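Local coordinates for protein GP37 (Pseudomonas phage phikz, PDB 5FT0) that probably inhibits the host RNA degradosome during phage infection by acting on its ribonuclease RNase E, at residues Pro24-Phe36 and Val43-Thr55. Residues are numbered along the deposited sequence; the frame is centred on the assembly and turned at random.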
loop_
_atom_site.group_PDB
_atom_site.type_symbol
_atom_site.label_atom_id
_atom_site.label_comp_id
_atom_site.label_asym_id
_atom_site.label_seq_id
_atom_site.Cartn_x
_atom_site.Cartn_y
_atom_site.Cartn_z
ATOM N N PRO A 24 -21.304 13.573 -8.799
ATOM C CA PRO A 24 -19.907 13.898 -8.513
ATOM C C PRO A 24 -19.417 13.160 -7.278
ATOM O O PRO A 24 -20.191 12.593 -6.506
ATOM C CB PRO A 24 -19.937 15.411 -8.277
ATOM C CG PRO A 24 -21.311 15.669 -7.771
ATOM C CD PRO A 24 -22.207 14.696 -8.492
ATOM N N HIS A 25 -18.097 13.173 -7.108
ATOM C CA HIS A 25 -17.478 12.695 -5.880
ATOM C C HIS A 25 -18.027 13.474 -4.690
ATOM O O HIS A 25 -18.528 14.592 -4.854
ATOM C CB HIS A 25 -15.958 12.845 -5.969
ATOM C CG HIS A 25 -15.209 12.135 -4.885
ATOM N ND1 HIS A 25 -14.912 12.728 -3.675
ATOM C CD2 HIS A 25 -14.684 10.889 -4.832
ATOM C CE1 HIS A 25 -14.244 11.873 -2.922
ATOM N NE2 HIS A 25 -14.091 10.749 -3.600
ATOM N N LYS A 26 -17.953 12.891 -3.496
ATOM C CA LYS A 26 -18.275 13.628 -2.281
ATOM C C LYS A 26 -17.461 14.914 -2.227
ATOM O O LYS A 26 -16.247 14.900 -2.445
ATOM C CB LYS A 26 -17.981 12.764 -1.054
ATOM C CG LYS A 26 -18.250 13.456 0.266
ATOM C CD LYS A 26 -19.736 13.696 0.444
ATOM C CE LYS A 26 -20.026 14.365 1.768
ATOM N NZ LYS A 26 -21.487 14.566 1.960
ATOM N N LEU A 27 -18.135 16.029 -1.955
ATOM C CA LEU A 27 -17.506 17.345 -1.941
ATOM C C LEU A 27 -17.562 17.937 -0.539
ATOM O O LEU A 27 -18.636 18.017 0.065
ATOM C CB LEU A 27 -18.184 18.294 -2.935
ATOM C CG LEU A 27 -18.217 17.877 -4.405
ATOM C CD1 LEU A 27 -18.955 18.917 -5.229
ATOM C CD2 LEU A 27 -16.808 17.664 -4.943
ATOM N N GLU A 28 -16.406 18.350 -0.030
ATOM C CA GLU A 28 -16.301 19.004 1.265
ATOM C C GLU A 28 -15.479 20.276 1.122
ATOM O O GLU A 28 -14.744 20.454 0.146
ATOM C CB GLU A 28 -15.652 18.088 2.313
ATOM C CG GLU A 28 -16.434 16.827 2.623
ATOM C CD GLU A 28 -15.726 15.949 3.637
ATOM O OE1 GLU A 28 -14.489 15.807 3.539
ATOM O OE2 GLU A 28 -16.407 15.408 4.532
ATOM N N ASP A 29 -15.607 21.157 2.113
ATOM C CA ASP A 29 -14.767 22.347 2.167
ATOM C C ASP A 29 -13.295 21.951 2.172
ATOM O O ASP A 29 -12.887 21.021 2.874
ATOM C CB ASP A 29 -15.088 23.179 3.411
ATOM C CG ASP A 29 -16.497 23.743 3.397
ATOM O OD1 ASP A 29 -17.120 23.798 2.315
ATOM O OD2 ASP A 29 -16.980 24.149 4.474
ATOM N N ILE A 30 -12.503 22.655 1.368
ATOM C CA ILE A 30 -11.068 22.419 1.238
ATOM C C ILE A 30 -10.342 23.542 1.966
ATOM O O ILE A 30 -10.623 24.722 1.725
ATOM C CB ILE A 30 -10.623 22.390 -0.237
ATOM C CG1 ILE A 30 -11.317 21.309 -1.067
ATOM C CG2 ILE A 30 -9.140 22.100 -0.307
ATOM C CD1 ILE A 30 -10.724 19.932 -0.926
ATOM N N SER A 31 -9.403 23.186 2.834
ATOM C CA SER A 31 -8.431 24.149 3.339
ATOM C C SER A 31 -7.163 24.015 2.504
ATOM O O SER A 31 -6.596 22.922 2.406
ATOM C CB SER A 31 -8.136 23.918 4.821
ATOM O OG SER A 31 -7.171 24.846 5.290
ATOM N N VAL A 32 -6.732 25.114 1.890
ATOM C CA VAL A 32 -5.640 25.098 0.921
ATOM C C VAL A 32 -4.439 25.831 1.501
ATOM O O VAL A 32 -4.549 26.989 1.921
ATOM C CB VAL A 32 -6.061 25.731 -0.417
ATOM C CG1 VAL A 32 -4.886 25.747 -1.388
ATOM C CG2 VAL A 32 -7.241 24.987 -1.015
ATOM N N HIS A 33 -3.293 25.156 1.514
ATOM C CA HIS A 33 -2.007 25.766 1.805
ATOM C C HIS A 33 -1.125 25.669 0.570
ATOM O O HIS A 33 -1.198 24.696 -0.187
ATOM C CB HIS A 33 -1.306 25.081 2.989
ATOM C CG HIS A 33 -2.050 25.190 4.284
ATOM N ND1 HIS A 33 -1.667 26.049 5.291
ATOM C CD2 HIS A 33 -3.147 24.540 4.740
ATOM C CE1 HIS A 33 -2.498 25.927 6.311
ATOM N NE2 HIS A 33 -3.406 25.019 6.002
ATOM N N TRP A 34 -0.292 26.686 0.363
ATOM C CA TRP A 34 0.642 26.662 -0.750
ATOM C C TRP A 34 1.866 27.500 -0.414
ATOM O O TRP A 34 1.799 28.438 0.385
ATOM C CB TRP A 34 -0.003 27.158 -2.052
ATOM C CG TRP A 34 -0.461 28.582 -2.021
ATOM C CD1 TRP A 34 -1.673 29.044 -1.600
ATOM C CD2 TRP A 34 0.279 29.731 -2.453
ATOM N NE1 TRP A 34 -1.731 30.410 -1.732
ATOM C CE2 TRP A 34 -0.546 30.857 -2.255
ATOM C CE3 TRP A 34 1.560 29.918 -2.985
ATOM C CZ2 TRP A 34 -0.132 32.150 -2.569
ATOM C CZ3 TRP A 34 1.969 31.203 -3.295
ATOM C CH2 TRP A 34 1.125 32.301 -3.088
ATOM N N VAL A 35 2.986 27.143 -1.036
ATOM C CA VAL A 35 4.253 27.842 -0.857
ATOM C C VAL A 35 4.977 27.861 -2.197
ATOM O O VAL A 35 4.956 26.876 -2.942
ATOM C CB VAL A 35 5.114 27.180 0.244
ATOM C CG1 VAL A 35 5.243 25.683 0.003
ATOM C CG2 VAL A 35 6.489 27.832 0.323
ATOM N N PHE A 36 5.601 28.994 -2.509
ATOM C CA PHE A 36 6.327 29.168 -3.759
ATOM C C PHE A 36 7.806 28.860 -3.561
ATOM O O PHE A 36 8.408 29.255 -2.559
ATOM C CB PHE A 36 6.140 30.597 -4.275
ATOM C CG PHE A 36 6.961 30.922 -5.490
ATOM C CD1 PHE A 36 6.778 30.231 -6.675
ATOM C CD2 PHE A 36 7.900 31.940 -5.451
ATOM C CE1 PHE A 36 7.530 30.538 -7.794
ATOM C CE2 PHE A 36 8.652 32.250 -6.564
ATOM C CZ PHE A 36 8.469 31.550 -7.737
ATOM N N VAL A 43 5.130 25.879 -7.485
ATOM C CA VAL A 43 4.213 26.083 -6.371
ATOM C C VAL A 43 3.809 24.712 -5.854
ATOM O O VAL A 43 3.324 23.871 -6.622
ATOM C CB VAL A 43 2.976 26.897 -6.784
ATOM C CG1 VAL A 43 1.995 27.001 -5.626
ATOM C CG2 VAL A 43 3.383 28.283 -7.265
ATOM N N PHE A 44 4.024 24.481 -4.564
ATOM C CA PHE A 44 3.560 23.273 -3.899
ATOM C C PHE A 44 2.255 23.587 -3.185
ATOM O O PHE A 44 2.164 24.587 -2.469
ATOM C CB PHE A 44 4.599 22.749 -2.905
ATOM C CG PHE A 44 4.186 21.480 -2.218
ATOM C CD1 PHE A 44 4.287 20.262 -2.870
ATOM C CD2 PHE A 44 3.682 21.506 -0.928
ATOM C CE1 PHE A 44 3.905 19.091 -2.244
ATOM C CE2 PHE A 44 3.295 20.338 -0.296
ATOM C CZ PHE A 44 3.406 19.129 -0.954
ATOM N N VAL A 45 1.249 22.737 -3.387
ATOM C CA VAL A 45 -0.096 22.965 -2.875
ATOM C C VAL A 45 -0.499 21.788 -2.000
ATOM O O VAL A 45 -0.240 20.630 -2.346
ATOM C CB VAL A 45 -1.110 23.163 -4.024
ATOM C CG1 VAL A 45 -2.510 23.390 -3.476
ATOM C CG2 VAL A 45 -0.688 24.322 -4.908
ATOM N N THR A 46 -1.131 22.087 -0.866
ATOM C CA THR A 46 -1.677 21.077 0.031
ATOM C C THR A 46 -3.155 21.356 0.255
ATOM O O THR A 46 -3.534 22.489 0.571
ATOM C CB THR A 46 -0.929 21.062 1.369
ATOM O OG1 THR A 46 0.451 20.755 1.142
ATOM C CG2 THR A 46 -1.529 20.023 2.306
ATOM N N CYS A 47 -3.984 20.327 0.091
ATOM C CA CYS A 47 -5.430 20.430 0.248
ATOM C C CYS A 47 -5.891 19.448 1.315
ATOM O O CYS A 47 -5.542 18.263 1.264
ATOM C CB CYS A 47 -6.148 20.148 -1.076
ATOM S SG CYS A 47 -5.674 21.231 -2.438
ATOM N N ALA A 48 -6.681 19.933 2.272
ATOM C CA ALA A 48 -7.101 19.131 3.413
ATOM C C ALA A 48 -8.609 19.213 3.594
ATOM O O ALA A 48 -9.182 20.308 3.571
ATOM C CB ALA A 48 -6.401 19.589 4.697
ATOM N N THR A 49 -9.242 18.058 3.777
ATOM C CA THR A 49 -10.655 17.946 4.118
ATOM C C THR A 49 -10.807 17.201 5.437
ATOM O O THR A 49 -9.837 16.729 6.035
ATOM C CB THR A 49 -11.452 17.214 3.033
ATOM O OG1 THR A 49 -11.027 15.846 2.964
ATOM C CG2 THR A 49 -11.273 17.870 1.689
HETATM N N MSE A 50 -12.054 17.078 5.873
HETATM C CA MSE A 50 -12.363 16.349 7.091
HETATM C C MSE A 50 -12.331 14.841 6.852
HETATM O O MSE A 50 -11.769 14.092 7.651
HETATM C CB MSE A 50 -13.730 16.769 7.630
HETATM C CG MSE A 50 -13.950 16.405 9.086
HETATM SE SE MSE A 50 -15.837 16.388 9.561
HETATM C CE MSE A 50 -16.420 14.937 8.396
ATOM N N SER A 51 -12.914 14.400 5.735
ATOM C CA SER A 51 -13.134 12.977 5.508
ATOM C C SER A 51 -11.954 12.276 4.837
ATOM O O SER A 51 -11.592 11.167 5.245
ATOM C CB SER A 51 -14.405 12.768 4.681
ATOM O OG SER A 51 -15.560 13.139 5.418
ATOM N N SER A 52 -11.341 12.885 3.817
ATOM C CA SER A 52 -10.280 12.228 3.047
ATOM C C SER A 52 -9.150 13.204 2.697
ATOM O O SER A 52 -8.858 13.485 1.536
ATOM C CB SER A 52 -10.854 11.585 1.786
ATOM O OG SER A 52 -10.802 12.475 0.684
ATOM N N HIS A 53 -8.479 13.711 3.726
ATOM C CA HIS A 53 -7.290 14.562 3.574
ATOM C C HIS A 53 -6.046 13.661 3.624
ATOM O O HIS A 53 -6.146 12.564 4.208
ATOM C CB HIS A 53 -7.267 15.599 4.695
ATOM N N ASN A 54 -4.880 14.032 3.071
ATOM C CA ASN A 54 -4.533 15.265 2.355
ATOM C C ASN A 54 -4.192 14.964 0.886
ATOM O O ASN A 54 -3.692 13.874 0.589
ATOM C CB ASN A 54 -3.279 15.941 2.971
ATOM C CG ASN A 54 -3.559 16.718 4.241
ATOM O OD1 ASN A 54 -4.661 16.705 4.778
ATOM N ND2 ASN A 54 -2.539 17.403 4.731
ATOM N N THR A 55 -4.405 15.921 -0.025
ATOM C CA THR A 55 -3.904 15.824 -1.394
ATOM C C THR A 55 -2.850 16.897 -1.647
ATOM O O THR A 55 -2.850 17.956 -1.012
ATOM C CB THR A 55 -5.028 15.968 -2.432
ATOM O OG1 THR A 55 -5.644 17.257 -2.306
ATOM C CG2 THR A 55 -6.078 14.889 -2.258
HETATM O O HOH W 1 -13.841 19.297 5.002
#
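V32, W34 and F36 share one face of the sheet with V43, V45 and C47, and here the contact is packed. CG1 of V32 meets CG1 of V45 at 3.9 Å, V43 sets CG1 obliquely against the W34 ring, and its other methyl, CG2, comes to the edge of the F36 ring, 4.0 Å from CD1. Helix 67-82 covers this face through V70 and V74, and D67 accepts from W34 NE1. The backbones form an antiparallel beta hairpin, the two central strands of a four-stranded sheet, laced by six N-H...O bonds in the pairs S31-A48, H33-T46 and V35-F44; the bond from T46 N to H33 O is 2.7 Å and nearly straight (173°). On the other face, H33, V35 and F44 are exposed, and V35 CG1 only grazes F44 CB at 4.2 Å. CD1 of I30, at the start of its strand, presses on T49 CG2, just past the end of the other, at a tight 3.4 Å. Farther out, E28, straight beyond CG (chi2 179°), reaches the 49-52 turn: OE1 accepts S51 N through its syn lone pair (3.0 Å), while OE2 takes S51 OG at 2.6 Å, 27° out of the carboxylate plane. One water bridges D29 O and M50 N.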